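Histone deacetylase complex subunit SAP18 (Mus musculus, PDB 4A6Q) enhances transcriptional repression by the SIN3-HDAC1 complex and serves as an auxiliary component of the exon junction complex deposited on spliced mRNAs. Local coordinates at residues F89-M94 / Q125-G130. Residues are numbered along the deposited sequence; the frame is centred on the assembly and turned at random. Where two conformers were deposited one is given.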
ATOM      1  N   PHE A  89       5.913  -2.210   1.953  1.00  9.42           N
ATOM      2  CA  PHE A  89       4.846  -1.615   1.116  1.00  8.29           C
ATOM      3  C   PHE A  89       5.019  -0.108   0.935  1.00  9.64           C
ATOM      4  O   PHE A  89       5.321   0.618   1.909  1.00 10.39           O
ATOM      5  CB  PHE A  89       3.484  -1.794   1.795  1.00  9.40           C
ATOM      6  CG  PHE A  89       2.919  -3.185   1.749  1.00 10.25           C
ATOM      7  CD1 PHE A  89       3.416  -4.186   2.573  1.00  9.72           C
ATOM      8  CD2 PHE A  89       1.841  -3.473   0.902  1.00 12.55           C
ATOM      9  CE1 PHE A  89       2.846  -5.475   2.562  1.00 10.70           C
ATOM     10  CE2 PHE A  89       1.273  -4.765   0.900  1.00 13.33           C
ATOM     11  CZ  PHE A  89       1.787  -5.743   1.716  1.00 12.31           C
ATOM     12  N   ALA A  90       4.715   0.368  -0.271  1.00  9.40           N
ATOM     13  CA  ALA A  90       4.697   1.790  -0.561  1.00  8.66           C
ATOM     14  C   ALA A  90       3.523   2.089  -1.480  1.00  9.93           C
ATOM     15  O   ALA A  90       3.153   1.236  -2.278  1.00 11.48           O
ATOM     16  CB  ALA A  90       5.986   2.217  -1.239  1.00 10.23           C
ATOM     17  N   ILE A  91       2.971   3.294  -1.385  1.00  9.94           N
ATOM     18  CA  ILE A  91       1.927   3.736  -2.324  1.00  7.09           C
ATOM     19  C   ILE A  91       2.571   4.645  -3.352  1.00  8.63           C
ATOM     20  O   ILE A  91       3.370   5.530  -3.013  1.00 10.90           O
ATOM     21  CB  ILE A  91       0.827   4.487  -1.571  1.00  7.60           C
ATOM     22  CG1 ILE A  91       0.038   3.526  -0.693  1.00  9.26           C
ATOM     23  CG2 ILE A  91      -0.144   5.093  -2.593  1.00 11.31           C
ATOM     24  CD1 ILE A  91      -0.899   4.232   0.350  1.00 13.32           C
ATOM     25  N   VAL A  92       2.320   4.337  -4.621  1.00  8.57           N
ATOM     26  CA  VAL A  92       2.798   5.136  -5.744  1.00  7.61           C
ATOM     27  C   VAL A  92       1.612   5.935  -6.265  1.00 10.67           C
ATOM     28  O   VAL A  92       0.590   5.353  -6.629  1.00 10.43           O
ATOM     29  CB  VAL A  92       3.360   4.208  -6.854  1.00 10.81           C
ATOM     30  CG1 VAL A  92       3.814   5.040  -8.080  1.00 11.96           C
ATOM     31  CG2 VAL A  92       4.528   3.341  -6.288  1.00 11.20           C
ATOM     32  N   PHE A  93       1.727   7.258  -6.292  1.00 10.31           N
ATOM     33  CA  PHE A  93       0.588   8.124  -6.531  1.00 10.23           C
ATOM     34  C   PHE A  93       0.966   9.276  -7.420  1.00 11.61           C
ATOM     35  O   PHE A  93       2.113   9.684  -7.498  1.00 12.31           O
ATOM     36  CB  PHE A  93      -0.039   8.637  -5.217  1.00 10.78           C
ATOM     37  CG  PHE A  93       0.892   9.428  -4.315  1.00 13.30           C
ATOM     38  CD1 PHE A  93       1.848   8.779  -3.551  1.00 12.27           C
ATOM     39  CD2 PHE A  93       0.727  10.808  -4.152  1.00 16.33           C
ATOM     40  CE1 PHE A  93       2.693   9.472  -2.676  1.00 14.17           C
ATOM     41  CE2 PHE A  93       1.567  11.520  -3.280  1.00 16.01           C
ATOM     42  CZ  PHE A  93       2.549  10.840  -2.539  1.00 16.42           C
HETATM   43  N   MSE A  94      -0.010   9.801  -8.127  1.00 10.18           N
HETATM   44  CA  MSE A  94       0.267  10.864  -9.086  0.50 10.35           C
HETATM   45  C   MSE A  94       0.881  12.108  -8.465  1.00 10.74           C
HETATM   46  O   MSE A  94       0.430  12.608  -7.426  1.00 12.03           O
HETATM   47  CB  MSE A  94      -1.003  11.223  -9.862  0.50 12.89           C
HETATM   48  CG  MSE A  94      -1.311  10.220 -10.943  0.50 12.95           C
HETATM   49 SE   MSE A  94      -2.823  10.736 -12.068  0.50 41.37          SE
HETATM   50  CE  MSE A  94      -4.031  11.373 -10.676  0.50 35.13           C
ATOM     51  N   GLN A 125      -3.992   4.937   5.199  1.00 14.16           N
ATOM     52  CA  GLN A 125      -2.842   5.593   4.559  1.00 11.93           C
ATOM     53  C   GLN A 125      -3.277   6.529   3.428  1.00 15.07           C
ATOM     54  O   GLN A 125      -2.452   6.961   2.628  1.00 20.09           O
ATOM     55  CB  GLN A 125      -1.861   4.540   4.043  1.00 12.47           C
ATOM     56  CG  GLN A 125      -1.424   3.567   5.101  1.00 12.44           C
ATOM     57  CD  GLN A 125      -0.743   4.266   6.241  1.00 16.15           C
ATOM     58  OE1 GLN A 125       0.283   4.943   6.027  1.00 16.91           O
ATOM     59  NE2 GLN A 125      -1.297   4.145   7.459  1.00 17.54           N
ATOM     60  N   LYS A 126      -4.575   6.825   3.373  1.00 14.22           N
ATOM     61  CA  LYS A 126      -5.192   7.684   2.350  1.00 17.16           C
ATOM     62  C   LYS A 126      -4.928   7.238   0.924  1.00 18.57           C
ATOM     63  O   LYS A 126      -4.773   8.042   0.008  1.00 20.75           O
ATOM     64  CB  LYS A 126      -4.790   9.121   2.579  1.00 25.49           C
ATOM     65  CG  LYS A 126      -5.087   9.488   4.003  1.00 32.28           C
ATOM     66  CD  LYS A 126      -5.937  10.664   4.065  1.00 42.32           C
ATOM     67  CE  LYS A 126      -5.047  11.816   3.924  1.00 48.69           C
ATOM     68  NZ  LYS A 126      -5.839  13.070   4.004  1.00 53.88           N
ATOM     69  N   PHE A 127      -4.884   5.937   0.747  1.00 16.18           N
ATOM     70  CA  PHE A 127      -4.871   5.330  -0.577  1.00 14.55           C
ATOM     71  C   PHE A 127      -6.082   5.826  -1.351  1.00 17.95           C
ATOM     72  O   PHE A 127      -7.176   5.980  -0.788  1.00 18.10           O
ATOM     73  CB  PHE A 127      -4.942   3.798  -0.426  1.00 14.31           C
ATOM     74  CG  PHE A 127      -4.961   3.092  -1.730  1.00 13.48           C
ATOM     75  CD1 PHE A 127      -3.790   2.812  -2.403  1.00 15.52           C
ATOM     76  CD2 PHE A 127      -6.181   2.714  -2.284  1.00 20.00           C
ATOM     77  CE1 PHE A 127      -3.829   2.159  -3.631  1.00 18.41           C
ATOM     78  CE2 PHE A 127      -6.224   2.086  -3.483  1.00 19.65           C
ATOM     79  CZ  PHE A 127      -5.055   1.815  -4.157  1.00 16.65           C
ATOM     80  N   GLN A 128      -5.885   6.068  -2.640  1.00 16.16           N
ATOM     81  CA  GLN A 128      -6.985   6.424  -3.532  1.00 13.33           C
ATOM     82  C   GLN A 128      -6.980   5.510  -4.712  1.00 13.88           C
ATOM     83  O   GLN A 128      -5.937   5.079  -5.186  1.00 16.58           O
ATOM     84  CB  GLN A 128      -6.848   7.878  -4.007  1.00 16.23           C
ATOM     85  CG  GLN A 128      -7.005   8.839  -2.861  1.00 19.97           C
ATOM     86  CD  GLN A 128      -6.998  10.298  -3.259  1.00 28.00           C
ATOM     87  OE1 GLN A 128      -7.462  11.139  -2.503  1.00 34.70           O
ATOM     88  NE2 GLN A 128      -6.471  10.604  -4.430  1.00 22.60           N
ATOM     89  N   ILE A 129      -8.180   5.207  -5.216  1.00 20.00           N
ATOM     90  CA  ILE A 129      -8.285   4.437  -6.435  1.00 21.86           C
ATOM     91  C   ILE A 129      -7.520   5.218  -7.464  1.00 27.55           C
ATOM     92  O   ILE A 129      -7.663   6.433  -7.544  1.00 31.11           O
ATOM     93  CB  ILE A 129      -9.780   4.282  -6.886  1.00 31.98           C
ATOM     94  CG1 ILE A 129     -10.346   2.978  -6.359  1.00 31.78           C
ATOM     95  CG2 ILE A 129      -9.923   4.335  -8.384  1.00 35.43           C
ATOM     96  CD1 ILE A 129     -10.389   2.945  -4.880  1.00 29.61           C
ATOM     97  N   GLY A 130      -6.685   4.546  -8.236  1.00 25.18           N
ATOM     98  CA  GLY A 130      -5.885   5.270  -9.194  1.00 20.40           C
ATOM     99  C   GLY A 130      -4.439   5.189  -8.756  1.00 18.99           C
ATOM    100  O   GLY A 130      -3.521   5.317  -9.584  1.00 20.90           O
TER
HETATM  101  O   HOH W   1      -2.431   8.296  -8.284  1.00 13.65           O
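Segment 89-94, the end of strand 86-94, faces the irregular segment 125-130 with no direct backbone bond between them; the closest CA pair is Ile91 and Phe127, 7.2 Å apart. On the strand's side Ile91 does nearly all the touching, through its CD1 methyl. CG1 lies anti to the carbonyl carbon (chi1 -69°) and the chain is extended beyond it (chi2 167°), which carries CD1 out from the strand toward segment 125-130. There Ile91 CD1 rests 3.8 Å from Gln125 CB. Roughly at right angles to that contact, Ile91 CD1 meets Phe127 CB at 4.1 Å, near the plane of the ring and at its edge, so the isoleucine does not stack on the aromatic face. Gln125 O lies 3.9 Å from Ile91 CD1 and is hydrogen-bonded to a methylpentanediol molecule, probably from the crystallisation liquor, which also comes close to the Ile91 side chain. At the far end of the strand a water accepts a bond from Met94 N at 2.9 Å and makes a long, weak one to Gly130 O. Strand 86-94 pairs antiparallel with its neighbours 101-110 and 132-138; the contact therefore packs the loop joining those two flanking strands against the strand between them, within the mixed five-stranded sheet of a ubiquitin-like fold.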